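Side-chain contacts in hypoxic response protein 1 (Mycobacterium tuberculosis, PDB 1Y5H), which is of unknown function but is a secreted, homodimeric CBS-domain protein of the hypoxic response that probably binds zinc and does not seem to bind AMP: residues T19-G22 / E23-L27; D57-I60 / V61-L65; G68-P71 / N72-T75. All blocks are in the same frame, centred on the assembly; numbering follows the deposited sequence.

Contact 1: T19-G22 / E23-L27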
ATOM      1  N   THR A  19      -9.686  12.018  13.189  1.00 22.14           N
ATOM      2  CA  THR A  19     -10.577  11.047  13.809  1.00 22.96           C
ATOM      3  C   THR A  19      -9.938   9.674  13.907  1.00 24.43           C
ATOM      4  O   THR A  19      -9.307   9.202  12.963  1.00 25.00           O
ATOM      5  CB  THR A  19     -11.886  10.908  13.013  1.00 25.22           C
ATOM      6  OG1 THR A  19     -12.551  12.175  12.960  1.00 27.62           O
ATOM      7  CG2 THR A  19     -12.807   9.888  13.671  1.00 25.94           C
ATOM      8  N   CYS A  20     -10.095   9.040  15.060  1.00 24.49           N
ATOM      9  CA  CYS A  20      -9.553   7.709  15.255  1.00 26.74           C
ATOM     10  C   CYS A  20     -10.672   6.729  14.907  1.00 26.56           C
ATOM     11  O   CYS A  20     -11.805   6.861  15.387  1.00 27.71           O
ATOM     12  CB  CYS A  20      -9.103   7.529  16.706  1.00 28.04           C
ATOM     13  SG  CYS A  20      -7.903   6.177  16.925  1.00 31.34           S
ATOM     14  N   VAL A  21     -10.357   5.763  14.052  1.00 24.12           N
ATOM     15  CA  VAL A  21     -11.334   4.768  13.634  1.00 21.20           C
ATOM     16  C   VAL A  21     -11.544   3.766  14.757  1.00 19.84           C
ATOM     17  O   VAL A  21     -10.592   3.343  15.398  1.00 19.75           O
ATOM     18  CB  VAL A  21     -10.851   4.044  12.367  1.00 23.05           C
ATOM     19  CG1 VAL A  21     -11.843   2.967  11.964  1.00 21.58           C
ATOM     20  CG2 VAL A  21     -10.673   5.057  11.242  1.00 25.42           C
ATOM     21  N   GLY A  22     -12.796   3.398  15.003  1.00 18.15           N
ATOM     22  CA  GLY A  22     -13.091   2.462  16.073  1.00 16.65           C
ATOM     23  C   GLY A  22     -12.536   1.073  15.827  1.00 16.28           C
ATOM     24  O   GLY A  22     -12.565   0.575  14.701  1.00 16.43           O
ATOM     25  N   GLU A  23     -12.038   0.444  16.888  1.00 15.90           N
ATOM     26  CA  GLU A  23     -11.465  -0.896  16.796  1.00 16.99           C
ATOM     27  C   GLU A  23     -12.467  -1.949  16.325  1.00 16.42           C
ATOM     28  O   GLU A  23     -12.074  -2.978  15.778  1.00 15.66           O
ATOM     29  CB  GLU A  23     -10.901  -1.328  18.155  1.00 20.86           C
ATOM     30  CG  GLU A  23     -11.964  -1.391  19.249  1.00 25.10           C
ATOM     31  CD  GLU A  23     -11.521  -2.152  20.490  1.00 33.34           C
ATOM     32  OE1 GLU A  23     -11.153  -3.340  20.361  1.00 34.51           O
ATOM     33  OE2 GLU A  23     -11.554  -1.567  21.593  1.00 33.69           O
ATOM     34  N   HIS A  24     -13.757  -1.703  16.538  1.00 15.59           N
ATOM     35  CA  HIS A  24     -14.777  -2.667  16.134  1.00 16.31           C
ATOM     36  C   HIS A  24     -15.319  -2.448  14.728  1.00 16.66           C
ATOM     37  O   HIS A  24     -16.180  -3.205  14.266  1.00 16.99           O
ATOM     38  CB  HIS A  24     -15.935  -2.662  17.135  1.00 18.65           C
ATOM     39  CG  HIS A  24     -15.517  -2.982  18.537  1.00 23.70           C
ATOM     40  ND1 HIS A  24     -14.937  -4.183  18.884  1.00 27.72           N
ATOM     41  CD2 HIS A  24     -15.562  -2.244  19.672  1.00 27.27           C
ATOM     42  CE1 HIS A  24     -14.639  -4.170  20.171  1.00 28.64           C
ATOM     43  NE2 HIS A  24     -15.007  -3.006  20.672  1.00 28.84           N
ATOM     44  N   GLU A  25     -14.836  -1.412  14.047  1.00 16.34           N
ATOM     45  CA  GLU A  25     -15.286  -1.158  12.684  1.00 16.92           C
ATOM     46  C   GLU A  25     -14.700  -2.249  11.783  1.00 16.08           C
ATOM     47  O   GLU A  25     -13.603  -2.754  12.042  1.00 17.63           O
ATOM     48  CB  GLU A  25     -14.860   0.244  12.236  1.00 17.69           C
ATOM     49  CG  GLU A  25     -15.492   1.331  13.117  1.00 21.67           C
ATOM     50  CD  GLU A  25     -15.453   2.722  12.508  1.00 27.15           C
ATOM     51  OE1 GLU A  25     -16.008   2.906  11.402  1.00 27.85           O
ATOM     52  OE2 GLU A  25     -14.881   3.639  13.140  1.00 28.13           O
ATOM     53  N   THR A  26     -15.441  -2.634  10.748  1.00 16.90           N
ATOM     54  CA  THR A  26     -14.987  -3.687   9.835  1.00 16.00           C
ATOM     55  C   THR A  26     -13.866  -3.215   8.915  1.00 16.63           C
ATOM     56  O   THR A  26     -13.605  -2.017   8.793  1.00 16.21           O
ATOM     57  CB  THR A  26     -16.144  -4.208   8.962  1.00 17.02           C
ATOM     58  OG1 THR A  26     -16.524  -3.199   8.017  1.00 18.37           O
ATOM     59  CG2 THR A  26     -17.348  -4.578   9.839  1.00 15.63           C
ATOM     60  N   LEU A  27     -13.187  -4.160   8.271  1.00 16.02           N
ATOM     61  CA  LEU A  27     -12.108  -3.784   7.367  1.00 15.30           C
ATOM     62  C   LEU A  27     -12.683  -3.063   6.153  1.00 15.36           C
ATOM     63  O   LEU A  27     -12.044  -2.175   5.591  1.00 16.40           O
ATOM     64  CB  LEU A  27     -11.309  -5.016   6.922  1.00 15.66           C
ATOM     65  CG  LEU A  27     -10.594  -5.786   8.039  1.00 16.53           C
ATOM     66  CD1 LEU A  27      -9.780  -6.928   7.419  1.00 16.57           C
ATOM     67  CD2 LEU A  27      -9.674  -4.846   8.824  1.00 19.41           C
TER
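Glu-25 and Gly-22 hold each other by two hydrogen bonds, one accepted by the Glu-25 carboxylate and one between backbone atoms. The carboxylate oxygen Glu-25 OE2 accepts from Gly-22 N at 2.8 Å. The donor reaches OE2 on its anti side, 20° out of the carboxylate plane. The backbone bond runs the other way, from Glu-25 N to Gly-22 O at 3.1 Å. It closes a type I beta turn over Gly-22 to Glu-25. Chi1 of -62° sets Glu-25 CG opposite its own carbonyl carbon, and the extended chain then runs back over the turn to Gly-22 N. The other oxygen, Glu-25 OE1, bonds to Tyr-33 OH, so the carboxylate ties the turn to helix 27-37.

The turn leads from strand 21-22 of the first CBS repeat into that helix. Strand 21-22 pairs in parallel with strand 41-45, and Cys-20, just before it, forms a disulfide with Cys-45. Thr-26 is the N-cap of the helix, with OG1 accepting from Ala-29 N.

Val-21 gives a van der Waals contact with the carboxylate. Its CG1 lies 3.3 Å from Glu-25 OE2, and the two side chains cross at about a right angle. Val-21 itself is buried and rests on Leu-42 and Ile-44.

Within the turn, Glu-23 CG lies 3.7 Å above the His-24 ring plane, over the ring centre. Glu-23 OE1 forms a salt bridge with Arg-81.

Contact 2: D57-I60 / V61-L65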
ATOM      1  N   ASP A  57      -3.356   0.081   4.490  1.00 20.56           N
ATOM      2  CA  ASP A  57      -4.061  -0.525   3.378  1.00 18.86           C
ATOM      3  C   ASP A  57      -3.473  -1.896   3.064  1.00 19.73           C
ATOM      4  O   ASP A  57      -4.220  -2.843   2.801  1.00 18.44           O
ATOM      5  CB  ASP A  57      -4.030   0.394   2.141  1.00 20.79           C
ATOM      6  CG  ASP A  57      -2.642   0.961   1.831  1.00 22.18           C
ATOM      7  OD1 ASP A  57      -2.575   1.839   0.946  1.00 24.39           O
ATOM      8  OD2 ASP A  57      -1.634   0.547   2.441  1.00 22.67           O
ATOM      9  N   ARG A  58      -2.146  -2.016   3.120  1.00 18.86           N
ATOM     10  CA  ARG A  58      -1.517  -3.300   2.843  1.00 19.62           C
ATOM     11  C   ARG A  58      -1.908  -4.329   3.903  1.00 19.22           C
ATOM     12  O   ARG A  58      -2.054  -5.513   3.592  1.00 18.13           O
ATOM     13  CB  ARG A  58       0.007  -3.177   2.770  1.00 20.94           C
ATOM     14  CG  ARG A  58       0.665  -4.479   2.357  1.00 22.83           C
ATOM     15  CD  ARG A  58       2.114  -4.310   1.935  1.00 23.46           C
ATOM     16  NE  ARG A  58       2.715  -5.601   1.602  1.00 24.81           N
ATOM     17  CZ  ARG A  58       2.476  -6.287   0.486  1.00 25.06           C
ATOM     18  NH1 ARG A  58       1.646  -5.809  -0.432  1.00 22.35           N
ATOM     19  NH2 ARG A  58       3.056  -7.467   0.297  1.00 24.74           N
ATOM     20  N   ASP A  59      -2.088  -3.880   5.147  1.00 18.60           N
ATOM     21  CA  ASP A  59      -2.495  -4.778   6.234  1.00 18.38           C
ATOM     22  C   ASP A  59      -3.810  -5.466   5.872  1.00 16.18           C
ATOM     23  O   ASP A  59      -3.975  -6.664   6.076  1.00 17.31           O
ATOM     24  CB  ASP A  59      -2.748  -4.009   7.539  1.00 19.83           C
ATOM     25  CG  ASP A  59      -1.478  -3.656   8.282  1.00 24.92           C
ATOM     26  OD1 ASP A  59      -0.402  -4.199   7.949  1.00 24.09           O
ATOM     27  OD2 ASP A  59      -1.574  -2.835   9.226  1.00 25.46           O
ATOM     28  N   ILE A  60      -4.756  -4.681   5.369  1.00 15.59           N
ATOM     29  CA  ILE A  60      -6.065  -5.203   4.995  1.00 14.48           C
ATOM     30  C   ILE A  60      -5.933  -6.293   3.936  1.00 13.63           C
ATOM     31  O   ILE A  60      -6.619  -7.311   3.987  1.00 15.40           O
ATOM     32  CB  ILE A  60      -6.971  -4.073   4.468  1.00 16.00           C
ATOM     33  CG1 ILE A  60      -7.288  -3.103   5.617  1.00 15.26           C
ATOM     34  CG2 ILE A  60      -8.258  -4.654   3.867  1.00 15.62           C
ATOM     35  CD1 ILE A  60      -8.148  -1.918   5.197  1.00 18.77           C
ATOM     36  N   VAL A  61      -5.029  -6.082   2.989  1.00 15.57           N
ATOM     37  CA  VAL A  61      -4.822  -7.050   1.921  1.00 15.43           C
ATOM     38  C   VAL A  61      -4.042  -8.280   2.376  1.00 15.98           C
ATOM     39  O   VAL A  61      -4.464  -9.411   2.129  1.00 16.08           O
ATOM     40  CB  VAL A  61      -4.064  -6.401   0.734  1.00 15.72           C
ATOM     41  CG1 VAL A  61      -3.755  -7.448  -0.342  1.00 15.97           C
ATOM     42  CG2 VAL A  61      -4.899  -5.275   0.133  1.00 16.46           C
ATOM     43  N   ILE A  62      -2.914  -8.052   3.049  1.00 16.61           N
ATOM     44  CA  ILE A  62      -2.035  -9.141   3.481  1.00 18.64           C
ATOM     45  C   ILE A  62      -2.447  -9.897   4.738  1.00 18.71           C
ATOM     46  O   ILE A  62      -2.398 -11.128   4.767  1.00 19.69           O
ATOM     47  CB  ILE A  62      -0.589  -8.624   3.679  1.00 19.34           C
ATOM     48  CG1 ILE A  62      -0.095  -7.958   2.391  1.00 21.44           C
ATOM     49  CG2 ILE A  62       0.328  -9.766   4.099  1.00 22.12           C
ATOM     50  CD1 ILE A  62      -0.121  -8.858   1.164  1.00 23.88           C
ATOM     51  N   LYS A  63      -2.830  -9.167   5.780  1.00 17.22           N
ATOM     52  CA  LYS A  63      -3.239  -9.793   7.031  1.00 18.80           C
ATOM     53  C   LYS A  63      -4.734 -10.071   7.050  1.00 17.86           C
ATOM     54  O   LYS A  63      -5.215 -10.829   7.883  1.00 20.33           O
ATOM     55  CB  LYS A  63      -2.870  -8.896   8.216  1.00 19.66           C
ATOM     56  CG  LYS A  63      -1.374  -8.679   8.407  1.00 22.71           C
ATOM     57  CD  LYS A  63      -1.102  -7.803   9.625  1.00 25.70           C
ATOM     58  CE  LYS A  63       0.385  -7.552   9.809  1.00 30.06           C
ATOM     59  NZ  LYS A  63       0.653  -6.723  11.014  1.00 31.94           N
ATOM     60  N   GLY A  64      -5.462  -9.450   6.130  1.00 17.33           N
ATOM     61  CA  GLY A  64      -6.894  -9.653   6.066  1.00 16.63           C
ATOM     62  C   GLY A  64      -7.298 -10.607   4.959  1.00 16.46           C
ATOM     63  O   GLY A  64      -7.475 -11.802   5.194  1.00 17.46           O
ATOM     64  N   LEU A  65      -7.424 -10.083   3.746  1.00 16.93           N
ATOM     65  CA  LEU A  65      -7.844 -10.897   2.607  1.00 16.88           C
ATOM     66  C   LEU A  65      -6.986 -12.129   2.351  1.00 16.80           C
ATOM     67  O   LEU A  65      -7.518 -13.220   2.132  1.00 18.38           O
ATOM     68  CB  LEU A  65      -7.895 -10.051   1.335  1.00 16.82           C
ATOM     69  CG  LEU A  65      -8.810  -8.819   1.338  1.00 18.14           C
ATOM     70  CD1 LEU A  65      -8.828  -8.202  -0.054  1.00 18.38           C
ATOM     71  CD2 LEU A  65     -10.221  -9.215   1.758  1.00 20.23           C
TER
HETATM   72  O   HOH W   1      -1.144  -4.503  11.520  1.00 28.44           O
HETATM   73  O   HOH W   2       1.705  -3.894   9.575  1.00 45.62           O
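Ile-62 lies over the guanidinium of Arg-58, one helical turn back. Ile-62 CG1 stands 3.6 Å above the centre of one guanidinium face, and CD1 lies 3.6 Å from Arg-58 NH2. With Arg-58 CG opposite the backbone N (chi1 -175°), the extended chain carries the guanidinium alongside Ile-62, and chi4 of 75° turns one face to CG1. Ile-62 CG1 also packs against Arg-58 CG.

The charged pair is Asp-59 and Lys-63. Their side chains lie side by side and point the same way. Asp-59 OD1 and Lys-63 NZ are 4.1 Å apart, too far for a salt bridge. Two waters span them. One donates to Asp-59 OD1 at 2.7 Å and is weakly bound by Lys-63 NZ. The other accepts from Lys-63 NZ and bonds weakly to Asp-59 OD2. Lys-63 NZ also makes a long, weak ion pair with Asp-82.

Helix 57-65 belongs to the first CBS repeat and lies at the dimer interface. There Arg-58 and Asp-57 form salt bridges with Asp-57 and Arg-58 of the second subunit. Ile-60 and Leu-65 pack on Leu-65 and Ile-60 of the second subunit.

The backbone bonds change spacing along the helix. Ile-62 N donates to Arg-58 O at 2.7 Å, and Lys-63 N to Asp-59 O. The turn at 61-65 is widened to pi type: Gly-64 N bonds weakly to Asp-59 O, and Leu-65 N donates to Ile-60 O at 2.9 Å.

Contact 3: G68-P71 / N72-T75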
ATOM      1  N   GLY A  68      -7.470 -15.210   4.712  1.00 21.86           N
ATOM      2  CA  GLY A  68      -8.779 -15.837   4.767  1.00 22.22           C
ATOM      3  C   GLY A  68      -9.845 -15.151   5.601  1.00 21.97           C
ATOM      4  O   GLY A  68     -10.867 -15.761   5.922  1.00 23.85           O
ATOM      5  N   LEU A  69      -9.624 -13.891   5.958  1.00 20.54           N
ATOM      6  CA  LEU A  69     -10.616 -13.172   6.749  1.00 19.68           C
ATOM      7  C   LEU A  69     -11.653 -12.505   5.846  1.00 18.80           C
ATOM      8  O   LEU A  69     -11.365 -12.161   4.704  1.00 20.94           O
ATOM      9  CB  LEU A  69      -9.931 -12.117   7.623  1.00 21.12           C
ATOM     10  CG  LEU A  69      -8.840 -12.628   8.571  1.00 19.76           C
ATOM     11  CD1 LEU A  69      -8.361 -11.473   9.447  1.00 22.29           C
ATOM     12  CD2 LEU A  69      -9.373 -13.766   9.432  1.00 23.97           C
ATOM     13  N   ASP A  70     -12.869 -12.344   6.361  1.00 18.41           N
ATOM     14  CA  ASP A  70     -13.958 -11.700   5.623  1.00 18.13           C
ATOM     15  C   ASP A  70     -13.859 -10.218   5.975  1.00 18.49           C
ATOM     16  O   ASP A  70     -13.976  -9.861   7.139  1.00 18.41           O
ATOM     17  CB  ASP A  70     -15.305 -12.252   6.111  1.00 18.75           C
ATOM     18  CG  ASP A  70     -16.495 -11.666   5.364  1.00 21.31           C
ATOM     19  OD1 ASP A  70     -16.374 -10.568   4.781  1.00 21.34           O
ATOM     20  OD2 ASP A  70     -17.569 -12.309   5.382  1.00 24.30           O
ATOM     21  N   PRO A  71     -13.649  -9.337   4.981  1.00 17.14           N
ATOM     22  CA  PRO A  71     -13.542  -7.909   5.306  1.00 18.05           C
ATOM     23  C   PRO A  71     -14.799  -7.291   5.908  1.00 18.15           C
ATOM     24  O   PRO A  71     -14.734  -6.207   6.498  1.00 18.62           O
ATOM     25  CB  PRO A  71     -13.151  -7.278   3.974  1.00 18.33           C
ATOM     26  CG  PRO A  71     -13.811  -8.172   2.976  1.00 20.59           C
ATOM     27  CD  PRO A  71     -13.526  -9.553   3.526  1.00 18.48           C
ATOM     28  N   ASN A  72     -15.933  -7.977   5.770  1.00 17.98           N
ATOM     29  CA  ASN A  72     -17.186  -7.467   6.320  1.00 20.54           C
ATOM     30  C   ASN A  72     -17.414  -7.880   7.767  1.00 20.06           C
ATOM     31  O   ASN A  72     -18.355  -7.399   8.403  1.00 21.97           O
ATOM     32  CB  ASN A  72     -18.384  -7.916   5.474  1.00 20.58           C
ATOM     33  CG  ASN A  72     -18.419  -7.252   4.118  1.00 24.76           C
ATOM     34  OD1 ASN A  72     -18.190  -6.052   3.997  1.00 27.20           O
ATOM     35  ND2 ASN A  72     -18.721  -8.031   3.084  1.00 29.82           N
ATOM     36  N   THR A  73     -16.574  -8.774   8.284  1.00 18.79           N
ATOM     37  CA  THR A  73     -16.700  -9.213   9.671  1.00 19.83           C
ATOM     38  C   THR A  73     -15.410  -9.011  10.470  1.00 17.76           C
ATOM     39  O   THR A  73     -15.463  -8.743  11.671  1.00 18.91           O
ATOM     40  CB  THR A  73     -17.142 -10.693   9.775  1.00 20.58           C
ATOM     41  OG1 THR A  73     -16.123 -11.551   9.246  1.00 20.83           O
ATOM     42  CG2 THR A  73     -18.439 -10.907   9.007  1.00 22.40           C
ATOM     43  N   ALA A  74     -14.255  -9.141   9.815  1.00 17.42           N
ATOM     44  CA  ALA A  74     -12.974  -8.924  10.489  1.00 16.77           C
ATOM     45  C   ALA A  74     -12.932  -7.441  10.851  1.00 16.06           C
ATOM     46  O   ALA A  74     -13.405  -6.603  10.086  1.00 16.50           O
ATOM     47  CB  ALA A  74     -11.816  -9.273   9.555  1.00 15.70           C
ATOM     48  N   THR A  75     -12.353  -7.119  12.002  1.00 16.24           N
ATOM     49  CA  THR A  75     -12.308  -5.732  12.463  1.00 15.48           C
ATOM     50  C   THR A  75     -10.956  -5.046  12.352  1.00 14.98           C
ATOM     51  O   THR A  75      -9.910  -5.693  12.289  1.00 15.52           O
ATOM     52  CB  THR A  75     -12.752  -5.638  13.921  1.00 16.60           C
ATOM     53  OG1 THR A  75     -11.785  -6.292  14.752  1.00 17.46           O
ATOM     54  CG2 THR A  75     -14.108  -6.307  14.110  1.00 16.20           C
TER
HETATM   55  O   HOH W   3     -13.183 -12.791   9.339  1.00 31.06           O
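Asp-70 meets Asn-72, Thr-73 and Ala-74 in a tight turn of the loop between helix 57-65 and helix 76-80. Its carboxylate and its carbonyl both accept backbone N-H groups. The carboxylate forms an Asx turn with Asn-72 N, two residues on, and the carbonyl closes a beta turn with Thr-73 N. Two residues earlier, Gly-68 is the C-prime residue of the Schellman motif that ends helix 57-65. Its positive phi turns the chain out of the helix.

Asn-72 comes first. Its N donates to Asp-70 OD1 at 2.8 Å. The donor approaches from above the carboxylate plane, 44° out of it. Chi1 of -178° swings Asp-70 CG opposite its own N, which turns the carboxylate to the backbone that follows, within bonding distance of Asn-72 N. Asn-72 CB also touches OD1. The Asn-72 amide plane is turned 62° from the carboxylate, and its OD1 bonds to Thr-28 OG1 on helix 27-37.

Thr-73 follows. Its N donates to Asp-70 O at 3.0 Å. Its side chain crosses that of Asp-70 at about a right angle, with OG1 3.3 Å from Asp-70 CB. A water links Thr-73 OG1 to Asp-70 N.

Ala-74 N gives the second bond to Asp-70 O, at 2.8 Å. One carbonyl oxygen thus holds two successive amides, Ala-74 N in line with the C=O bond and Thr-73 N above its plane. The methyl Ala-74 CB rests 3.9 Å from Leu-69 CB. Ala-74 also packs on Leu-27. Pro-71 packs on Leu-27 and on Leu-65 of the second subunit.

Thr-75 caps helix 76-80, with its OG1 accepting from Glu-78 N.

The three contacts follow one another along the chain and meet around the start of helix 27-37. Contacts 2 and 3 have centres about 10 Å apart. Leu-69 N probably bonds to Gly-64 O, 3.1 Å away, and Leu-65 CD2 packs on Pro-71 CD. Contact 3 also touches contact 1, about 13 Å away between centres. There Leu-27 N probably bonds to Ala-74 O at 3.1 Å, and Thr-26 packs on Pro-71 and Asn-72. Contacts 1 and 2 meet through Leu-27, against Ile-60 and Gly-64. Contacts 1 and 3 lie away from the probable zinc ligands. In contact 2, the Lys-63 side chain is about 10 Å from that of His-103, a probable zinc ligand.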